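Local coordinates for methylenetetrahydrofolate--tRNA-(uracil-5-)-methyltransferase TrmFO (Thermus thermophilus, PDB 3G5S), which is an FAD-containing methyltransferase that probably uses methylenetetrahydrofolate to convert the uridine at position 54 of tRNA into 5-methyluridine, at residues Glu285-Arg288 / Leu289-Ile293; Thr322-Arg326 / Glu327-Leu331; Ala357-Ala361 / Leu362-Pro366. All coordinates share one frame; numbering follows the deposited sequence.

Contact 1: Glu285-Arg288 / Leu289-Ile293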
loop_
_atom_site.group_PDB
_atom_site.type_symbol
_atom_site.label_atom_id
_atom_site.label_comp_id
_atom_site.label_asym_id
_atom_site.label_seq_id
_atom_site.Cartn_x
_atom_site.Cartn_y
_atom_site.Cartn_z
ATOM N N GLU A 285 -6.903 11.221 -15.103
ATOM C CA GLU A 285 -6.457 10.937 -16.463
ATOM C C GLU A 285 -6.304 9.439 -16.697
ATOM O O GLU A 285 -6.657 8.933 -17.758
ATOM C CB GLU A 285 -5.149 11.657 -16.778
ATOM C CG GLU A 285 -5.272 13.171 -16.768
ATOM C CD GLU A 285 -6.093 13.711 -17.934
ATOM O OE1 GLU A 285 -7.322 13.480 -17.988
ATOM O OE2 GLU A 285 -5.499 14.378 -18.800
ATOM N N GLN A 286 -5.778 8.725 -15.707
ATOM C CA GLN A 286 -5.687 7.279 -15.810
ATOM C C GLN A 286 -7.064 6.669 -16.024
ATOM O O GLN A 286 -7.234 5.794 -16.864
ATOM C CB GLN A 286 -5.058 6.683 -14.555
ATOM C CG GLN A 286 -3.586 7.005 -14.377
ATOM C CD GLN A 286 -2.970 6.259 -13.208
ATOM O OE1 GLN A 286 -3.251 5.082 -12.994
ATOM N NE2 GLN A 286 -2.124 6.944 -12.451
ATOM N N LYS A 287 -8.046 7.117 -15.254
ATOM C CA LYS A 287 -9.390 6.579 -15.409
ATOM C C LYS A 287 -9.937 6.819 -16.818
ATOM O O LYS A 287 -10.484 5.913 -17.448
ATOM C CB LYS A 287 -10.333 7.167 -14.360
ATOM C CG LYS A 287 -11.747 6.635 -14.456
ATOM C CD LYS A 287 -12.621 7.204 -13.355
ATOM C CE LYS A 287 -14.035 6.660 -13.441
ATOM N NZ LYS A 287 -14.888 7.196 -12.346
ATOM N N ARG A 288 -9.781 8.038 -17.314
ATOM C CA ARG A 288 -10.269 8.376 -18.648
ATOM C C ARG A 288 -9.616 7.500 -19.715
ATOM O O ARG A 288 -10.280 7.001 -20.629
ATOM C CB ARG A 288 -10.013 9.854 -18.937
ATOM C CG ARG A 288 -10.596 10.327 -20.248
ATOM C CD ARG A 288 -10.552 11.841 -20.343
ATOM N NE ARG A 288 -9.192 12.359 -20.234
ATOM C CZ ARG A 288 -8.362 12.507 -21.261
ATOM N NH1 ARG A 288 -8.749 12.177 -22.487
ATOM N NH2 ARG A 288 -7.141 12.986 -21.058
ATOM N N LEU A 289 -8.308 7.311 -19.587
ATOM C CA LEU A 289 -7.552 6.515 -20.545
ATOM C C LEU A 289 -7.917 5.035 -20.462
ATOM O O LEU A 289 -8.146 4.380 -21.479
ATOM C CB LEU A 289 -6.053 6.712 -20.319
ATOM C CG LEU A 289 -5.404 7.904 -21.030
ATOM C CD1 LEU A 289 -4.987 7.501 -22.433
ATOM C CD2 LEU A 289 -6.340 9.109 -21.087
ATOM N N ILE A 290 -7.977 4.510 -19.242
ATOM C CA ILE A 290 -8.289 3.102 -19.053
ATOM C C ILE A 290 -9.641 2.757 -19.670
ATOM O O ILE A 290 -9.811 1.698 -20.271
ATOM C CB ILE A 290 -8.262 2.708 -17.555
ATOM C CG1 ILE A 290 -6.821 2.682 -17.038
ATOM C CG2 ILE A 290 -8.935 1.361 -17.340
ATOM C CD1 ILE A 290 -6.715 2.749 -15.536
ATOM N N GLN A 291 -10.599 3.663 -19.552
ATOM C CA GLN A 291 -11.934 3.348 -20.028
ATOM C C GLN A 291 -12.069 3.438 -21.553
ATOM O O GLN A 291 -13.133 3.168 -22.100
ATOM C CB GLN A 291 -12.984 4.152 -19.256
ATOM C CG GLN A 291 -13.014 3.749 -17.768
ATOM C CD GLN A 291 -14.169 4.351 -16.994
ATOM O OE1 GLN A 291 -14.698 5.400 -17.365
ATOM N NE2 GLN A 291 -14.561 3.694 -15.904
HETATM N N MSE A 292 -10.971 3.781 -22.230
HETATM C CA MSE A 292 -10.890 3.699 -23.688
HETATM C C MSE A 292 -10.480 2.309 -24.172
HETATM O O MSE A 292 -10.514 2.036 -25.366
HETATM C CB MSE A 292 -9.890 4.716 -24.233
HETATM C CG MSE A 292 -10.258 6.155 -23.968
HETATM SE SE MSE A 292 -8.950 7.360 -24.733
HETATM C CE MSE A 292 -9.767 9.035 -24.170
ATOM N N ILE A 293 -10.069 1.441 -23.255
ATOM C CA ILE A 293 -9.602 0.107 -23.621
ATOM C C ILE A 293 -10.796 -0.832 -23.712
ATOM O O ILE A 293 -11.584 -0.907 -22.777
ATOM C CB ILE A 293 -8.604 -0.425 -22.575
ATOM C CG1 ILE A 293 -7.379 0.493 -22.502
ATOM C CG2 ILE A 293 -8.216 -1.868 -22.883
ATOM C CD1 ILE A 293 -6.506 0.253 -21.277
#

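Contact 2: Thr322-Arg326 / Glu327-Leu331. With EDO (1,2-ethanediol), chain E.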
loop_
_atom_site.group_PDB
_atom_site.type_symbol
_atom_site.label_atom_id
_atom_site.label_comp_id
_atom_site.label_asym_id
_atom_site.label_seq_id
_atom_site.Cartn_x
_atom_site.Cartn_y
_atom_site.Cartn_z
ATOM N N THR A 322 0.838 -11.507 9.631
ATOM C CA THR A 322 1.142 -10.977 10.953
ATOM C C THR A 322 2.192 -9.858 10.907
ATOM O O THR A 322 2.457 -9.213 11.930
ATOM C CB THR A 322 1.742 -12.091 11.784
ATOM O OG1 THR A 322 2.873 -12.582 11.062
ATOM C CG2 THR A 322 0.728 -13.235 12.001
ATOM N N LEU A 323 2.798 -9.671 9.729
ATOM C CA LEU A 323 3.910 -8.737 9.486
ATOM C C LEU A 323 5.251 -9.210 10.060
ATOM O O LEU A 323 6.251 -8.492 10.001
ATOM C CB LEU A 323 3.583 -7.305 9.904
ATOM C CG LEU A 323 2.362 -6.717 9.197
ATOM C CD1 LEU A 323 2.036 -5.355 9.766
ATOM C CD2 LEU A 323 2.581 -6.655 7.685
ATOM N N GLU A 324 5.272 -10.433 10.579
ATOM C CA GLU A 324 6.519 -11.063 10.991
ATOM C C GLU A 324 7.213 -11.665 9.777
ATOM O O GLU A 324 6.573 -12.271 8.915
ATOM C CB GLU A 324 6.218 -12.155 12.021
ATOM C CG GLU A 324 7.443 -12.698 12.734
ATOM C CD GLU A 324 7.104 -13.698 13.837
ATOM O OE1 GLU A 324 5.962 -14.211 13.895
ATOM O OE2 GLU A 324 7.999 -13.976 14.659
ATOM N N PHE A 325 8.528 -11.498 9.710
ATOM C CA PHE A 325 9.307 -12.132 8.656
ATOM C C PHE A 325 9.201 -13.645 8.771
ATOM O O PHE A 325 9.415 -14.218 9.847
ATOM C CB PHE A 325 10.777 -11.720 8.746
ATOM C CG PHE A 325 11.081 -10.352 8.175
ATOM C CD1 PHE A 325 10.811 -9.194 8.893
ATOM C CD2 PHE A 325 11.678 -10.226 6.931
ATOM C CE1 PHE A 325 11.116 -7.943 8.377
ATOM C CE2 PHE A 325 11.984 -8.976 6.414
ATOM C CZ PHE A 325 11.707 -7.837 7.135
ATOM N N ARG A 326 8.904 -14.286 7.651
ATOM C CA ARG A 326 8.750 -15.733 7.605
ATOM C C ARG A 326 10.010 -16.461 8.068
ATOM O O ARG A 326 9.922 -17.523 8.679
ATOM C CB ARG A 326 8.396 -16.197 6.187
ATOM C CG ARG A 326 7.126 -15.592 5.598
ATOM C CD ARG A 326 6.928 -16.094 4.171
ATOM N NE ARG A 326 5.866 -15.396 3.452
ATOM C CZ ARG A 326 4.592 -15.760 3.475
ATOM N NH1 ARG A 326 4.215 -16.810 4.198
ATOM N NH2 ARG A 326 3.700 -15.067 2.782
ATOM N N GLU A 327 11.172 -15.885 7.769
ATOM C CA GLU A 327 12.447 -16.529 8.065
ATOM C C GLU A 327 13.274 -15.765 9.101
ATOM O O GLU A 327 14.480 -15.975 9.218
ATOM C CB GLU A 327 13.264 -16.713 6.784
ATOM C CG GLU A 327 12.566 -17.516 5.697
ATOM C CD GLU A 327 12.206 -18.920 6.136
ATOM O OE1 GLU A 327 12.942 -19.494 6.964
ATOM O OE2 GLU A 327 11.193 -19.457 5.642
ATOM N N ALA A 328 12.631 -14.878 9.849
ATOM C CA ALA A 328 13.310 -14.173 10.930
ATOM C C ALA A 328 12.332 -13.938 12.067
ATOM O O ALA A 328 11.654 -12.912 12.131
ATOM C CB ALA A 328 13.930 -12.870 10.443
ATOM N N GLU A 329 12.251 -14.915 12.961
ATOM C CA GLU A 329 11.317 -14.850 14.072
ATOM C C GLU A 329 11.570 -13.605 14.915
ATOM O O GLU A 329 12.714 -13.279 15.223
ATOM C CB GLU A 329 11.444 -16.108 14.934
ATOM C CG GLU A 329 10.374 -16.254 16.003
ATOM C CD GLU A 329 10.436 -17.595 16.711
ATOM O OE1 GLU A 329 11.307 -18.420 16.353
ATOM O OE2 GLU A 329 9.616 -17.825 17.627
ATOM N N GLY A 330 10.497 -12.914 15.281
ATOM C CA GLY A 330 10.602 -11.743 16.125
ATOM C C GLY A 330 11.096 -10.498 15.420
ATOM O O GLY A 330 11.372 -9.497 16.069
ATOM N N LEU A 331 11.209 -10.563 14.095
ATOM C CA LEU A 331 11.473 -9.382 13.274
ATOM C C LEU A 331 10.208 -9.086 12.483
ATOM O O LEU A 331 9.601 -10.003 11.929
ATOM C CB LEU A 331 12.641 -9.636 12.313
ATOM C CG LEU A 331 13.132 -8.439 11.502
ATOM C CD1 LEU A 331 13.737 -7.364 12.398
ATOM C CD2 LEU A 331 14.127 -8.866 10.429
HETATM C C1 EDO E . 7.210 -17.413 11.462
HETATM O O1 EDO E . 7.646 -18.163 10.322
HETATM C C2 EDO E . 7.967 -16.093 11.521
HETATM O O2 EDO E . 9.364 -16.344 11.717
#

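Contact 3: Ala357-Ala361 / Leu362-Pro366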
loop_
_atom_site.group_PDB
_atom_site.type_symbol
_atom_site.label_atom_id
_atom_site.label_comp_id
_atom_site.label_asym_id
_atom_site.label_seq_id
_atom_site.Cartn_x
_atom_site.Cartn_y
_atom_site.Cartn_z
ATOM N N ALA A 357 4.691 -7.864 18.001
ATOM C CA ALA A 357 5.960 -7.774 18.718
ATOM C C ALA A 357 5.731 -7.788 20.234
ATOM O O ALA A 357 6.471 -8.439 20.975
ATOM C CB ALA A 357 6.706 -6.523 18.299
ATOM N N ALA A 358 4.702 -7.072 20.689
ATOM C CA ALA A 358 4.363 -7.046 22.106
ATOM C C ALA A 358 3.970 -8.441 22.560
ATOM O O ALA A 358 4.397 -8.924 23.615
ATOM C CB ALA A 358 3.230 -6.067 22.357
ATOM N N ARG A 359 3.129 -9.093 21.764
ATOM C CA ARG A 359 2.721 -10.454 22.086
ATOM C C ARG A 359 3.912 -11.408 22.146
ATOM O O ARG A 359 4.023 -12.235 23.051
ATOM C CB ARG A 359 1.631 -10.936 21.123
ATOM C CG ARG A 359 0.303 -10.198 21.349
ATOM C CD ARG A 359 -0.765 -10.575 20.314
ATOM N NE ARG A 359 -1.065 -12.003 20.322
ATOM C CZ ARG A 359 -1.897 -12.594 21.175
ATOM N NH1 ARG A 359 -2.079 -13.903 21.112
ATOM N NH2 ARG A 359 -2.552 -11.884 22.086
ATOM N N LYS A 360 4.840 -11.259 21.204
ATOM C CA LYS A 360 6.074 -12.061 21.207
ATOM C C LYS A 360 6.868 -11.877 22.504
ATOM O O LYS A 360 7.390 -12.844 23.094
ATOM C CB LYS A 360 6.957 -11.638 20.030
ATOM C CG LYS A 360 8.091 -12.608 19.723
ATOM C CD LYS A 360 7.526 -13.952 19.289
ATOM C CE LYS A 360 8.360 -14.584 18.179
ATOM N NZ LYS A 360 9.530 -15.371 18.638
ATOM N N ALA A 361 6.965 -10.624 22.923
ATOM C CA ALA A 361 7.661 -10.272 24.156
ATOM C C ALA A 361 7.006 -10.948 25.367
ATOM O O ALA A 361 7.676 -11.250 26.359
ATOM C CB ALA A 361 7.713 -8.771 24.341
ATOM N N LEU A 362 5.700 -11.176 25.260
ATOM C CA LEU A 362 4.881 -11.791 26.304
ATOM C C LEU A 362 4.789 -13.311 26.138
ATOM O O LEU A 362 4.115 -13.986 26.917
ATOM C CB LEU A 362 3.474 -11.178 26.309
ATOM C CG LEU A 362 3.400 -9.698 26.681
ATOM C CD1 LEU A 362 1.999 -9.158 26.456
ATOM C CD2 LEU A 362 3.839 -9.482 28.121
ATOM N N GLY A 363 5.471 -13.845 25.129
ATOM C CA GLY A 363 5.466 -15.274 24.872
ATOM C C GLY A 363 4.197 -15.796 24.223
ATOM O O GLY A 363 3.876 -16.980 24.340
ATOM N N LEU A 364 3.485 -14.921 23.519
ATOM C CA LEU A 364 2.206 -15.267 22.913
ATOM C C LEU A 364 2.290 -15.261 21.393
ATOM O O LEU A 364 3.046 -14.492 20.807
ATOM C CB LEU A 364 1.142 -14.278 23.374
ATOM C CG LEU A 364 0.981 -14.149 24.885
ATOM C CD1 LEU A 364 0.060 -12.986 25.222
ATOM C CD2 LEU A 364 0.465 -15.446 25.493
ATOM N N PRO A 365 1.503 -16.122 20.745
ATOM C CA PRO A 365 1.531 -16.217 19.280
ATOM C C PRO A 365 0.904 -14.997 18.607
ATOM O O PRO A 365 0.062 -14.321 19.198
ATOM C CB PRO A 365 0.693 -17.464 18.991
ATOM C CG PRO A 365 -0.198 -17.610 20.171
ATOM C CD PRO A 365 0.525 -17.040 21.353
ATOM N N PRO A 366 1.309 -14.717 17.363
ATOM C CA PRO A 366 0.807 -13.530 16.671
ATOM C C PRO A 366 -0.633 -13.681 16.195
ATOM O O PRO A 366 -1.177 -14.782 16.108
ATOM C CB PRO A 366 1.759 -13.395 15.481
ATOM C CG PRO A 366 2.247 -14.770 15.222
ATOM C CD PRO A 366 2.288 -15.468 16.558
#

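Contact 1: Glu285-Arg288 / Leu289-Ile293
The C-terminal end of helix 283-290 joins Arg-288 to Leu-289 and Met-292 within little more than one turn, before the chain leaves through a type I beta turn from Ile-290 to Ile-293. Three successive i to i+4 backbone bonds carry the helix to its end: Leu-289 N to Glu-285 O (2.9 Å), Ile-290 N to Gln-286 O (2.8 Å) and the longer Gln-291 N to Lys-287 O (3.1 Å). On the outer side, Arg-288 leaves the backbone with CG anti to its N and bends at its third torsion (chi3 59°), which turns the guanidinium back toward Glu-285, one turn earlier. Arg-288 NE donates to Glu-285 OE1 at 3.1 Å; this oxygen lies in the guanidinium plane and is met on its syn side, though from well out of the carboxylate plane. Arg-288 NH2 adds weak bonds to both carboxylate oxygens, completing a salt bridge, while OE2 also takes the backbone N of Gln-207. Leu-289 CD2 lies over the centre of one guanidinium face, 4.0 Å from Arg-288 CZ. A leucine suits this place because its methyl can cover the flat, poorly hydrated face of the cation and leave the N-H edge to the carboxylate. Met-292, a selenomethionine here, runs alongside Arg-288, and Met-292 CE comes within 3.7 Å of Arg-288 NH1. Lys-287 and Gln-291 likewise run side by side in extended form, with Lys-287 CE 3.9 Å from Gln-291 NE2; the amide of Gln-291 is held by Ala-299 O. Gln-286 faces inward, its amide spanning Gly-305 N and Leu-281 O, so a polar side chain is satisfied in a buried place. Around this turn, Leu-289 and Met-292 pack on helix 193-205, Ile-290 and Lys-287 meet Ile-301 of strand 301-303, and Ile-293 reaches strand 187-191.

Contact 2: Thr322-Arg326 / Glu327-Leu331
Polar contacts come first where Glu-324 meets Gly-330. The glutamate chain is extended, with CG anti to the backbone N (chi1 -168°), and this carries Glu-324 OE2 across the loop to accept from Gly-330 N at 2.8 Å. The bond is nearly straight, 169° at the hydrogen, and uses the anti lone pair of OE2. Were this glutamate an alanine, the Gly-330 amide would probably lose its carboxylate acceptor and the turn from Ala-328 to Leu-331 one tie to the chain before it. Gly-330 itself has positive phi (76°), a backbone shape that glycine adopts easily. The backbone adds two further links: Phe-325 N to Leu-331 O at 2.9 Å, and a longer one from Ala-328 N to Phe-325 O at 3.3 Å. At the other end, Thr-322 OG1 accepts from Glu-324 N, forming an ST turn.

Apolar contacts centre on the Phe-325 ring. Leu-331 CD2 lies over one face, 3.9 Å from the ring centroid, in a CH-pi contact offset toward the rim, and Leu-331 CG is 3.6 Å from Phe-325 CD1. Ala-328 CB touches Phe-325 CB at 3.8 Å; a small residue fits this close approach. The aromatic ring also stacks with Phe-149.

A 1,2-ethanediol, probably from the crystallisation liquor, binds through its O1 to Arg-326 O at 2.9 Å. Two consecutive beta turns, type I from Phe-325 to Ala-328 and type II from Ala-328 to Leu-331, lead from the short, weakly bonded strand about 324-325 round a corner into strand 331-333, an outermost strand of the parallel Rossmann-type sheet.

Contact 3: Ala357-Ala361 / Leu362-Pro366
Arg-359, on the last turn of helix 343-361, folds over Leu-364 and grips the carbonyl of Pro-365. Beginning at the backbone, Arg-359 CB lies 3.8 Å from Leu-364 O and also touches Leu-364 CB. CG is anti to the carbonyl carbon (chi1 -69°), and the bend at CD (chi3 59°) swings the guanidinium round toward the chain that follows the helix. CD passes near Pro-365 O, and then Arg-359 NE donates to Pro-365 O at 2.8 Å. Arg-359 NH1 donates to Pro-365 O at 2.9 Å, so the grip is side-on, with two nitrogens on one acceptor that lies at the edge of the guanidinium, near its plane. Leu-364 CB lies over one guanidinium face, offset toward the rim, 4.0 Å from Arg-359 NH1; the two side chains cross at about a right angle. NH2, the other tip, bonds to Asn-432 O. Arginine suits this place because its long chain and several N-H groups can bind two backbone carbonyls at once, while its flat face accepts the leucine.

The backbone beneath closes the helix. Leu-364 N donates to Arg-359 O at 2.8 Å and Gly-363 N to Lys-360 O at 3.0 Å. Gly-363 has positive phi (76°), readily reached without a side chain. Leu-362 CG lies against Ala-358 O at 3.3 Å. Pro-365 and Pro-366, lacking N-H groups, suit an extended exit that forms no further helical bonds. These paired backbone bonds and the glycine make up a Schellman motif, the classic C-terminal end of an alpha helix, here with an arginine side chain bonded to the departing chain.

Overall arrangement
Contacts 2 and 3 are neighbours, their centres about 12 Å apart, and are joined directly: Lys-360 NZ makes a salt bridge to Glu-329 OE2 at 2.7 Å, and Lys-360 CE packs 3.6 Å from Glu-324 OE2. Thr-322 CG2 also rests on Pro-366 CB at 3.6 Å, so the loop before strand 331-333 and the end of helix 343-361 pack together. The Leu-323 side chain of contact 2 is about 11 Å from FAD and about 8 Å from the side chain of Ala-12, which is predicted to bind FAD. Contact 1 stands apart on the opposite side of the chain's centre, about 39 and 47 Å from contacts 2 and 3 between centres, with the Gln-286 side chain about 10 Å from bound glutathione.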